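Local coordinates for pili retraction protein PilT (Thermus thermophilus, PDB 5FL3) that binds ADP and probably hydrolyses ATP, as a secretion-family ATPase thought to power the retraction of type IV pili, at residues 286-291 and 339-344; 330-335 and 348-353; 111-116 and 146-151. One frame throughout, in Å; residues are numbered along the deposited sequence.

Contact 1. Residues 286-291 and 339-344; sequences GRVLAL and GLISLE. With ADP (adenosine-5'-diphosphate), chain B.
Strand residue V288 faces the loop residue L340 with their CA atoms 7.3 Å apart, the nearest backbone approach between the outer strand and the turn that leads into helix 343-349. The CB of V288 points toward that turn, and one methyl does the touching. With chi1 at 55°, CG1 stands between the backbone N and the carbonyl carbon, which makes CG1 the branch that meets the turn. It meets CG2 of I341 at 3.5 Å, and L340 O lies 3.9 Å from the same V288 CG1. The side chains of V288 and I341 cross at about a right angle and meet through one methyl of each. L340 also directs its CB toward the strand and, like V288 itself, packs on L335 of helix 328-337. The turn is shaped at both ends: G339 closes the preceding helix in a Schellman motif, and S342 caps the next one through D345 N.

Neighbouring residues of the strand serve the nucleotide. R287 turns its CB away from the loop, and a bend at chi3 (-67°) sets its guanidinium edge-on to the ribose, with NH2 2.9 Å from ADP O4' and C4' in the guanidinium plane. L289 places CB and CD2 each 3.9 Å from the adenine N6. The segment thus shows the alternation of a beta strand, one face on ADP and the other on helical packing, at the edge of the mixed sheet that forms the nucleotide-binding core of a P-loop ATPase.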
loop_
_atom_site.group_PDB
_atom_site.type_symbol
_atom_site.label_atom_id
_atom_site.label_comp_id
_atom_site.label_asym_id
_atom_site.label_seq_id
_atom_site.Cartn_x
_atom_site.Cartn_y
_atom_site.Cartn_z
ATOM N N GLY A 286 7.263 0.430 -17.722
ATOM C CA GLY A 286 6.559 0.396 -16.466
ATOM C C GLY A 286 6.728 1.657 -15.648
ATOM O O GLY A 286 6.677 2.767 -16.176
ATOM N N ARG A 287 6.914 1.484 -14.342
ATOM C CA ARG A 287 6.964 2.614 -13.419
ATOM C C ARG A 287 8.120 2.514 -12.440
ATOM O O ARG A 287 8.741 1.467 -12.283
ATOM C CB ARG A 287 5.652 2.737 -12.648
ATOM C CG ARG A 287 4.471 3.075 -13.517
ATOM C CD ARG A 287 3.260 3.434 -12.696
ATOM N NE ARG A 287 2.752 2.292 -11.941
ATOM C CZ ARG A 287 1.677 2.343 -11.158
ATOM N NH1 ARG A 287 0.998 3.480 -11.047
ATOM N NH2 ARG A 287 1.271 1.258 -10.501
ATOM N N VAL A 288 8.398 3.629 -11.782
ATOM C CA VAL A 288 9.513 3.729 -10.853
ATOM C C VAL A 288 9.039 4.466 -9.588
ATOM O O VAL A 288 8.116 5.298 -9.647
ATOM C CB VAL A 288 10.716 4.441 -11.530
ATOM C CG1 VAL A 288 10.293 5.785 -12.074
ATOM C CG2 VAL A 288 11.884 4.583 -10.587
ATOM N N LEU A 289 9.639 4.136 -8.446
ATOM C CA LEU A 289 9.205 4.701 -7.182
ATOM C C LEU A 289 9.954 5.986 -6.836
ATOM O O LEU A 289 11.187 6.028 -6.797
ATOM C CB LEU A 289 9.366 3.669 -6.057
ATOM C CG LEU A 289 8.975 4.081 -4.627
ATOM C CD1 LEU A 289 7.522 4.509 -4.533
ATOM C CD2 LEU A 289 9.237 2.943 -3.649
ATOM N N ALA A 290 9.184 7.037 -6.604
ATOM C CA ALA A 290 9.681 8.258 -6.003
ATOM C C ALA A 290 9.395 8.144 -4.522
ATOM O O ALA A 290 8.249 7.911 -4.137
ATOM C CB ALA A 290 9.007 9.476 -6.596
ATOM N N LEU A 291 10.421 8.319 -3.694
ATOM C CA LEU A 291 10.323 7.977 -2.282
ATOM C C LEU A 291 10.965 9.034 -1.392
ATOM O O LEU A 291 12.122 9.437 -1.611
ATOM C CB LEU A 291 10.961 6.610 -2.045
ATOM C CG LEU A 291 11.079 6.168 -0.599
ATOM C CD1 LEU A 291 9.693 6.067 0.034
ATOM C CD2 LEU A 291 11.800 4.842 -0.513
ATOM N N GLY A 339 18.055 9.320 -15.510
ATOM C CA GLY A 339 17.309 8.975 -16.703
ATOM C C GLY A 339 16.243 7.925 -16.478
ATOM O O GLY A 339 15.938 7.151 -17.383
ATOM N N LEU A 340 15.665 7.904 -15.278
ATOM C CA LEU A 340 14.583 6.969 -14.967
ATOM C C LEU A 340 13.204 7.628 -15.130
ATOM O O LEU A 340 12.193 6.943 -15.301
ATOM C CB LEU A 340 14.759 6.415 -13.556
ATOM C CG LEU A 340 15.913 5.413 -13.401
ATOM C CD1 LEU A 340 16.217 5.129 -11.923
ATOM C CD2 LEU A 340 15.599 4.124 -14.142
ATOM N N ILE A 341 13.172 8.960 -15.102
ATOM C CA ILE A 341 11.942 9.707 -15.369
ATOM C C ILE A 341 12.203 10.908 -16.286
ATOM O O ILE A 341 13.327 11.420 -16.357
ATOM C CB ILE A 341 11.274 10.215 -14.056
ATOM C CG1 ILE A 341 12.270 11.000 -13.200
ATOM C CG2 ILE A 341 10.710 9.062 -13.261
ATOM C CD1 ILE A 341 11.662 11.643 -11.959
ATOM N N SER A 342 11.160 11.363 -16.978
ATOM C CA SER A 342 11.282 12.534 -17.834
ATOM C C SER A 342 11.349 13.795 -16.996
ATOM O O SER A 342 11.036 13.779 -15.805
ATOM C CB SER A 342 10.116 12.629 -18.800
ATOM O OG SER A 342 8.932 12.957 -18.106
ATOM N N LEU A 343 11.760 14.891 -17.622
ATOM C CA LEU A 343 11.770 16.177 -16.947
ATOM C C LEU A 343 10.343 16.610 -16.654
ATOM O O LEU A 343 10.049 17.163 -15.593
ATOM C CB LEU A 343 12.484 17.230 -17.800
ATOM C CG LEU A 343 12.462 18.670 -17.275
ATOM C CD1 LEU A 343 13.153 18.784 -15.915
ATOM C CD2 LEU A 343 13.114 19.579 -18.290
ATOM N N GLU A 344 9.457 16.354 -17.607
ATOM C CA GLU A 344 8.055 16.721 -17.460
ATOM C C GLU A 344 7.450 16.027 -16.246
ATOM O O GLU A 344 6.897 16.671 -15.354
ATOM C CB GLU A 344 7.278 16.362 -18.720
ATOM C CG GLU A 344 5.865 16.914 -18.743
ATOM C CD GLU A 344 5.085 16.501 -19.989
ATOM O OE1 GLU A 344 5.569 15.617 -20.742
ATOM O OE2 GLU A 344 3.984 17.063 -20.207
HETATM P PB ADP B . -1.357 1.049 -3.012
HETATM O O1B ADP B . -2.723 1.154 -3.675
HETATM O O2B ADP B . -0.719 2.387 -2.704
HETATM O O3B ADP B . -1.291 0.080 -1.855
HETATM P PA ADP B . -0.150 -1.129 -4.521
HETATM O O1A ADP B . -1.512 -1.792 -4.632
HETATM O O2A ADP B . 0.974 -1.774 -3.715
HETATM O O3A ADP B . -0.368 0.429 -4.126
HETATM O "O5'" ADP B . 0.448 -0.917 -6.002
HETATM C "C5'" ADP B . -0.364 -0.680 -7.154
HETATM C "C4'" ADP B . 0.401 -1.238 -8.357
HETATM O "O4'" ADP B . 1.720 -0.686 -8.400
HETATM C "C3'" ADP B . 0.543 -2.754 -8.304
HETATM O "O3'" ADP B . 0.107 -3.245 -9.572
HETATM C "C2'" ADP B . 2.028 -3.018 -8.068
HETATM O "O2'" ADP B . 2.536 -4.103 -8.851
HETATM C "C1'" ADP B . 2.714 -1.722 -8.480
HETATM N N9 ADP B . 3.877 -1.381 -7.606
HETATM C C8 ADP B . 3.903 -1.467 -6.257
HETATM N N7 ADP B . 5.101 -1.075 -5.746
HETATM C C5 ADP B . 5.881 -0.728 -6.794
HETATM C C6 ADP B . 7.266 -0.227 -6.971
HETATM N N6 ADP B . 8.049 -0.016 -5.890
HETATM N N1 ADP B . 7.698 0.018 -8.247
HETATM C C2 ADP B . 6.911 -0.186 -9.325
HETATM N N3 ADP B . 5.641 -0.637 -9.236
HETATM C C4 ADP B . 5.077 -0.927 -8.023
#

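Contact 2. Residues 330-335 and 348-353; sequences QHLVEL and SAATSP
L332, on helix 328-337, is set against the end of helix 343-349, where A349 and A350 receive it; the CA atoms of L332 and A350 are 7.2 Å apart. Within residues 330-335 only L332 makes the contact. Its CB points toward the other segment but touches nothing there, and CG, placed anti to the carbonyl carbon (chi1 -78°), carries the chain onward. The contact is made by the two methyls at the tip. CD1, which chi2 of 171° extends away from CA, advances farthest and rests on backbone as much as on side chains: it is 3.5 Å from A350 CA and 3.7 Å from A350 N. The CB atoms of A349 and A350 both lie 4.0 Å from L332 CD1, so that the methyl touches both alanines at once, over the peptide that joins them. CD2 is the looser branch, reaching A349 CB at 4.2 Å. Small side chains here allow a leucine tip to come right down onto the chain.

The side-chain contact is apolar, although the methyl also rests on peptide atoms, and several backbone groups of this turn are bonded nearby. D329 takes T351 N and S352 N with its two carboxylate oxygens, while A349 O accepts from R277. S352 then caps the next helix through E355 N. F356, I341, L279 and A290 also pack on L332. Through this buried leucine the C-terminal helices 328-337, 343-349 and 353-361, linked by tight capped turns, pack together and against strands 270-280 and 287-295.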
loop_
_atom_site.group_PDB
_atom_site.type_symbol
_atom_site.label_atom_id
_atom_site.label_comp_id
_atom_site.label_asym_id
_atom_site.label_seq_id
_atom_site.Cartn_x
_atom_site.Cartn_y
_atom_site.Cartn_z
ATOM N N GLN A 330 14.359 15.868 -3.649
ATOM C CA GLN A 330 15.715 15.317 -3.730
ATOM C C GLN A 330 15.760 14.020 -4.521
ATOM O O GLN A 330 16.627 13.836 -5.360
ATOM C CB GLN A 330 16.305 15.074 -2.339
ATOM C CG GLN A 330 16.830 16.312 -1.646
ATOM C CD GLN A 330 17.307 16.012 -0.242
ATOM O OE1 GLN A 330 16.569 15.455 0.567
ATOM N NE2 GLN A 330 18.552 16.368 0.053
ATOM N N HIS A 331 14.831 13.115 -4.263
ATOM C CA HIS A 331 14.889 11.828 -4.937
ATOM C C HIS A 331 14.567 11.990 -6.413
ATOM O O HIS A 331 15.055 11.216 -7.234
ATOM C CB HIS A 331 13.941 10.816 -4.289
ATOM C CG HIS A 331 14.149 9.410 -4.761
ATOM N ND1 HIS A 331 13.109 8.584 -5.135
ATOM C CD2 HIS A 331 15.280 8.682 -4.928
ATOM C CE1 HIS A 331 13.590 7.414 -5.512
ATOM N NE2 HIS A 331 14.906 7.445 -5.395
ATOM N N LEU A 332 13.759 13.000 -6.745
ATOM C CA LEU A 332 13.315 13.230 -8.127
ATOM C C LEU A 332 14.471 13.677 -9.016
ATOM O O LEU A 332 14.665 13.142 -10.111
ATOM C CB LEU A 332 12.199 14.268 -8.178
ATOM C CG LEU A 332 10.799 13.784 -7.794
ATOM C CD1 LEU A 332 9.836 14.959 -7.676
ATOM C CD2 LEU A 332 10.263 12.736 -8.780
ATOM N N VAL A 333 15.219 14.670 -8.536
ATOM C CA VAL A 333 16.504 15.044 -9.115
ATOM C C VAL A 333 17.333 13.798 -9.437
ATOM O O VAL A 333 17.766 13.599 -10.577
ATOM C CB VAL A 333 17.298 15.963 -8.160
ATOM C CG1 VAL A 333 18.777 15.870 -8.438
ATOM C CG2 VAL A 333 16.805 17.403 -8.265
ATOM N N GLU A 334 17.510 12.947 -8.431
ATOM C CA GLU A 334 18.293 11.725 -8.566
ATOM C C GLU A 334 17.707 10.781 -9.620
ATOM O O GLU A 334 18.439 10.115 -10.344
ATOM C CB GLU A 334 18.394 11.027 -7.204
ATOM C CG GLU A 334 19.260 9.784 -7.194
ATOM C CD GLU A 334 19.437 9.196 -5.799
ATOM O OE1 GLU A 334 19.005 9.837 -4.806
ATOM O OE2 GLU A 334 20.006 8.083 -5.697
ATOM N N LEU A 335 16.383 10.728 -9.710
ATOM C CA LEU A 335 15.725 9.877 -10.702
ATOM C C LEU A 335 15.836 10.480 -12.101
ATOM O O LEU A 335 16.081 9.760 -13.073
ATOM C CB LEU A 335 14.246 9.638 -10.333
ATOM C CG LEU A 335 14.018 8.652 -9.175
ATOM C CD1 LEU A 335 12.639 8.813 -8.556
ATOM C CD2 LEU A 335 14.252 7.204 -9.628
ATOM N N SER A 348 6.152 17.666 -12.725
ATOM C CA SER A 348 4.751 17.619 -12.327
ATOM C C SER A 348 4.608 16.939 -10.961
ATOM O O SER A 348 3.650 17.201 -10.222
ATOM C CB SER A 348 3.911 16.894 -13.378
ATOM O OG SER A 348 4.143 15.499 -13.329
ATOM N N ALA A 349 5.577 16.085 -10.632
ATOM C CA ALA A 349 5.595 15.354 -9.364
ATOM C C ALA A 349 6.204 16.158 -8.216
ATOM O O ALA A 349 5.934 15.872 -7.050
ATOM C CB ALA A 349 6.352 14.045 -9.526
ATOM N N ALA A 350 7.024 17.154 -8.550
ATOM C CA ALA A 350 7.832 17.860 -7.557
ATOM C C ALA A 350 6.995 18.619 -6.524
ATOM O O ALA A 350 6.038 19.308 -6.878
ATOM C CB ALA A 350 8.792 18.808 -8.256
ATOM N N THR A 351 7.370 18.480 -5.250
ATOM C CA THR A 351 6.702 19.163 -4.138
ATOM C C THR A 351 6.624 20.668 -4.388
ATOM O O THR A 351 5.577 21.291 -4.192
ATOM C CB THR A 351 7.421 18.893 -2.799
ATOM O OG1 THR A 351 7.229 17.524 -2.418
ATOM C CG2 THR A 351 6.883 19.799 -1.692
ATOM N N SER A 352 7.736 21.249 -4.817
ATOM C CA SER A 352 7.693 22.578 -5.414
ATOM C C SER A 352 8.566 22.580 -6.666
ATOM O O SER A 352 9.797 22.537 -6.570
ATOM C CB SER A 352 8.149 23.655 -4.425
ATOM O OG SER A 352 9.482 24.041 -4.681
ATOM N N PRO A 353 7.927 22.643 -7.848
ATOM C CA PRO A 353 8.561 22.626 -9.179
ATOM C C PRO A 353 9.637 23.695 -9.329
ATOM O O PRO A 353 10.420 23.689 -10.286
ATOM C CB PRO A 353 7.390 22.899 -10.131
ATOM C CG PRO A 353 6.355 23.548 -9.290
ATOM C CD PRO A 353 6.486 22.919 -7.937
#

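Contact 3. Residues 111-116 and 146-151; sequences VIPSFE and KSTTLA. With ADP (adenosine-5'-diphosphate), chain B.
I112 and A151 form the closer half of this contact, with their CA atoms 6.7 Å apart. The isoleucine lays two methyls against one side of a carbonyl oxygen of the helix: CG2 and CD1 each come to 3.8 Å from A151 O. Its CB is not aimed at the helix, but chi1 of -67° and an extended chi2 let both branches end there. A151 turns its CB toward the loop and is buried, with F174 also against it.

The other half is looser. P113 offers only CG, 4.1 Å from CG2 of T148, and the two side chains cross at about a right angle. The ends of the loop segment, V111 and E116, are exposed, and a glycerol, probably from the crystallisation liquor, lies near I112.

T148 divides its branches between two tasks. While CG2 meets the proline and also lies 3.7 Å from ADP N7, OG1, held anti to the carbonyl carbon (chi1 -55°), donates to ADP O2A at 2.6 Å. Polar bonds crowd this end of the helix. O2B is gripped both by K146 N, nearly straight at 168°, and by K146 NZ at 2.9 Å, the lysine chain being folded back at its last two torsions; S147 gives O3B its N and its OG, the latter at 2.7 Å. These are the bonds of a Walker A lysine and the residues after it.

Helix 146-160 follows strand 134-139, rests L150 on strand 233-238 and ties T149 to Q276 of strand 270-280, whereas the loop leads from strand 100-108 into helix 115-118, whose L118 packs on both P113 and T148.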
loop_
_atom_site.group_PDB
_atom_site.type_symbol
_atom_site.label_atom_id
_atom_site.label_comp_id
_atom_site.label_asym_id
_atom_site.label_seq_id
_atom_site.Cartn_x
_atom_site.Cartn_y
_atom_site.Cartn_z
ATOM N N VAL A 111 3.655 -13.745 -4.546
ATOM C CA VAL A 111 5.032 -13.500 -4.937
ATOM C C VAL A 111 5.440 -12.090 -4.528
ATOM O O VAL A 111 4.913 -11.106 -5.046
ATOM C CB VAL A 111 5.234 -13.694 -6.453
ATOM C CG1 VAL A 111 6.594 -13.174 -6.874
ATOM C CG2 VAL A 111 5.070 -15.165 -6.821
ATOM N N ILE A 112 6.381 -12.009 -3.595
ATOM C CA ILE A 112 6.755 -10.753 -2.985
ATOM C C ILE A 112 8.032 -10.196 -3.570
ATOM O O ILE A 112 9.088 -10.808 -3.461
ATOM C CB ILE A 112 6.944 -10.893 -1.474
ATOM C CG1 ILE A 112 5.601 -11.202 -0.809
ATOM C CG2 ILE A 112 7.591 -9.623 -0.897
ATOM C CD1 ILE A 112 5.726 -11.557 0.658
ATOM N N PRO A 113 7.934 -9.013 -4.180
ATOM C CA PRO A 113 9.084 -8.368 -4.810
ATOM C C PRO A 113 10.167 -8.055 -3.782
ATOM O O PRO A 113 9.845 -7.821 -2.617
ATOM C CB PRO A 113 8.481 -7.081 -5.391
ATOM C CG PRO A 113 6.999 -7.343 -5.474
ATOM C CD PRO A 113 6.707 -8.202 -4.302
ATOM N N SER A 114 11.427 -8.058 -4.205
ATOM C CA SER A 114 12.519 -7.637 -3.339
ATOM C C SER A 114 12.558 -6.120 -3.166
ATOM O O SER A 114 12.011 -5.382 -3.991
ATOM C CB SER A 114 13.843 -8.094 -3.915
ATOM O OG SER A 114 14.112 -7.355 -5.084
ATOM N N PHE A 115 13.230 -5.662 -2.114
ATOM C CA PHE A 115 13.415 -4.239 -1.887
ATOM C C PHE A 115 13.993 -3.610 -3.130
ATOM O O PHE A 115 13.573 -2.525 -3.555
ATOM C CB PHE A 115 14.348 -3.977 -0.709
ATOM C CG PHE A 115 13.777 -4.371 0.614
ATOM C CD1 PHE A 115 12.458 -4.083 0.926
ATOM C CD2 PHE A 115 14.555 -5.046 1.544
ATOM C CE1 PHE A 115 11.930 -4.450 2.155
ATOM C CE2 PHE A 115 14.038 -5.417 2.770
ATOM C CZ PHE A 115 12.730 -5.125 3.080
ATOM N N GLU A 116 14.953 -4.318 -3.722
ATOM C CA GLU A 116 15.680 -3.784 -4.869
ATOM C C GLU A 116 14.761 -3.666 -6.068
ATOM O O GLU A 116 14.766 -2.638 -6.736
ATOM C CB GLU A 116 16.898 -4.649 -5.205
ATOM C CG GLU A 116 18.076 -4.471 -4.234
ATOM C CD GLU A 116 17.943 -5.315 -2.978
ATOM O OE1 GLU A 116 17.168 -6.292 -2.984
ATOM O OE2 GLU A 116 18.620 -5.004 -1.980
ATOM N N LYS A 146 1.876 1.180 -1.737
ATOM C CA LYS A 146 1.926 1.126 -0.282
ATOM C C LYS A 146 1.792 -0.314 0.205
ATOM O O LYS A 146 2.587 -0.750 1.038
ATOM C CB LYS A 146 0.849 2.022 0.326
ATOM C CG LYS A 146 1.002 3.494 -0.059
ATOM C CD LYS A 146 0.140 4.389 0.783
ATOM C CE LYS A 146 -1.326 4.059 0.635
ATOM N NZ LYS A 146 -1.762 4.246 -0.788
ATOM N N SER A 147 0.815 -1.049 -0.339
ATOM C CA SER A 147 0.616 -2.473 -0.031
ATOM C C SER A 147 1.880 -3.293 -0.270
ATOM O O SER A 147 2.182 -4.248 0.456
ATOM C CB SER A 147 -0.508 -3.062 -0.892
ATOM O OG SER A 147 -1.699 -2.334 -0.741
ATOM N N THR A 148 2.592 -2.911 -1.323
ATOM C CA THR A 148 3.746 -3.647 -1.797
ATOM C C THR A 148 4.944 -3.364 -0.919
ATOM O O THR A 148 5.679 -4.269 -0.531
ATOM C CB THR A 148 4.059 -3.287 -3.258
ATOM O OG1 THR A 148 2.888 -3.505 -4.063
ATOM C CG2 THR A 148 5.152 -4.152 -3.767
ATOM N N THR A 149 5.146 -2.101 -0.587
ATOM C CA THR A 149 6.227 -1.801 0.314
ATOM C C THR A 149 6.005 -2.552 1.619
ATOM O O THR A 149 6.937 -3.198 2.136
ATOM C CB THR A 149 6.344 -0.328 0.538
ATOM O OG1 THR A 149 6.807 0.264 -0.680
ATOM C CG2 THR A 149 7.328 -0.040 1.662
ATOM N N LEU A 150 4.759 -2.528 2.110
ATOM C CA LEU A 150 4.415 -3.239 3.347
ATOM C C LEU A 150 4.644 -4.745 3.222
ATOM O O LEU A 150 5.194 -5.363 4.127
ATOM C CB LEU A 150 2.969 -2.976 3.749
ATOM C CG LEU A 150 2.670 -1.580 4.313
ATOM C CD1 LEU A 150 1.194 -1.478 4.636
ATOM C CD2 LEU A 150 3.516 -1.258 5.525
ATOM N N ALA A 151 4.238 -5.331 2.098
ATOM C CA ALA A 151 4.419 -6.754 1.918
ATOM C C ALA A 151 5.914 -7.136 1.904
ATOM O O ALA A 151 6.279 -8.197 2.389
ATOM C CB ALA A 151 3.744 -7.201 0.667
HETATM P PB ADP B . -1.357 1.049 -3.012
HETATM O O1B ADP B . -2.723 1.154 -3.675
HETATM O O2B ADP B . -0.719 2.387 -2.704
HETATM O O3B ADP B . -1.291 0.080 -1.855
HETATM P PA ADP B . -0.150 -1.129 -4.521
HETATM O O1A ADP B . -1.512 -1.792 -4.632
HETATM O O2A ADP B . 0.974 -1.774 -3.715
HETATM O O3A ADP B . -0.368 0.429 -4.126
HETATM O "O5'" ADP B . 0.448 -0.917 -6.002
HETATM C "C5'" ADP B . -0.364 -0.680 -7.154
HETATM C "C4'" ADP B . 0.401 -1.238 -8.357
HETATM O "O4'" ADP B . 1.720 -0.686 -8.400
HETATM C "C3'" ADP B . 0.543 -2.754 -8.304
HETATM O "O3'" ADP B . 0.107 -3.245 -9.572
HETATM C "C2'" ADP B . 2.028 -3.018 -8.068
HETATM O "O2'" ADP B . 2.536 -4.103 -8.851
HETATM C "C1'" ADP B . 2.714 -1.722 -8.480
HETATM N N9 ADP B . 3.877 -1.381 -7.606
HETATM C C8 ADP B . 3.903 -1.467 -6.257
HETATM N N7 ADP B . 5.101 -1.075 -5.746
HETATM C C5 ADP B . 5.881 -0.728 -6.794
HETATM C C6 ADP B . 7.266 -0.227 -6.971
HETATM N N6 ADP B . 8.049 -0.016 -5.890
HETATM N N1 ADP B . 7.698 0.018 -8.247
HETATM C C2 ADP B . 6.911 -0.186 -9.325
HETATM N N3 ADP B . 5.641 -0.637 -9.236
HETATM C C4 ADP B . 5.077 -0.927 -8.023
#

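In the fold
Contacts 1 and 2 are neighbours, their centres 9 Å apart, and both use helix 343-349; L340 N lies 2.9 Å from L335 O and L291 N 3.1 Å from H331 ND1, probable hydrogen bonds joining the two. All three contacts are partly buried. Contacts 1 and 2 lie toward the periphery of the chain, and their side-chain packing is apolar. Contact 3 is more central, about 9 Å from the chain centre against 19 and 21 Å, and differs in chemistry: thin apolar packing beside a dense set of phosphate bonds. Contacts 1 and 3 do not touch but share ADP, the strand serving ribose and adenine while the helix start holds the phosphates. Contact 2 stands farther from the nucleotide.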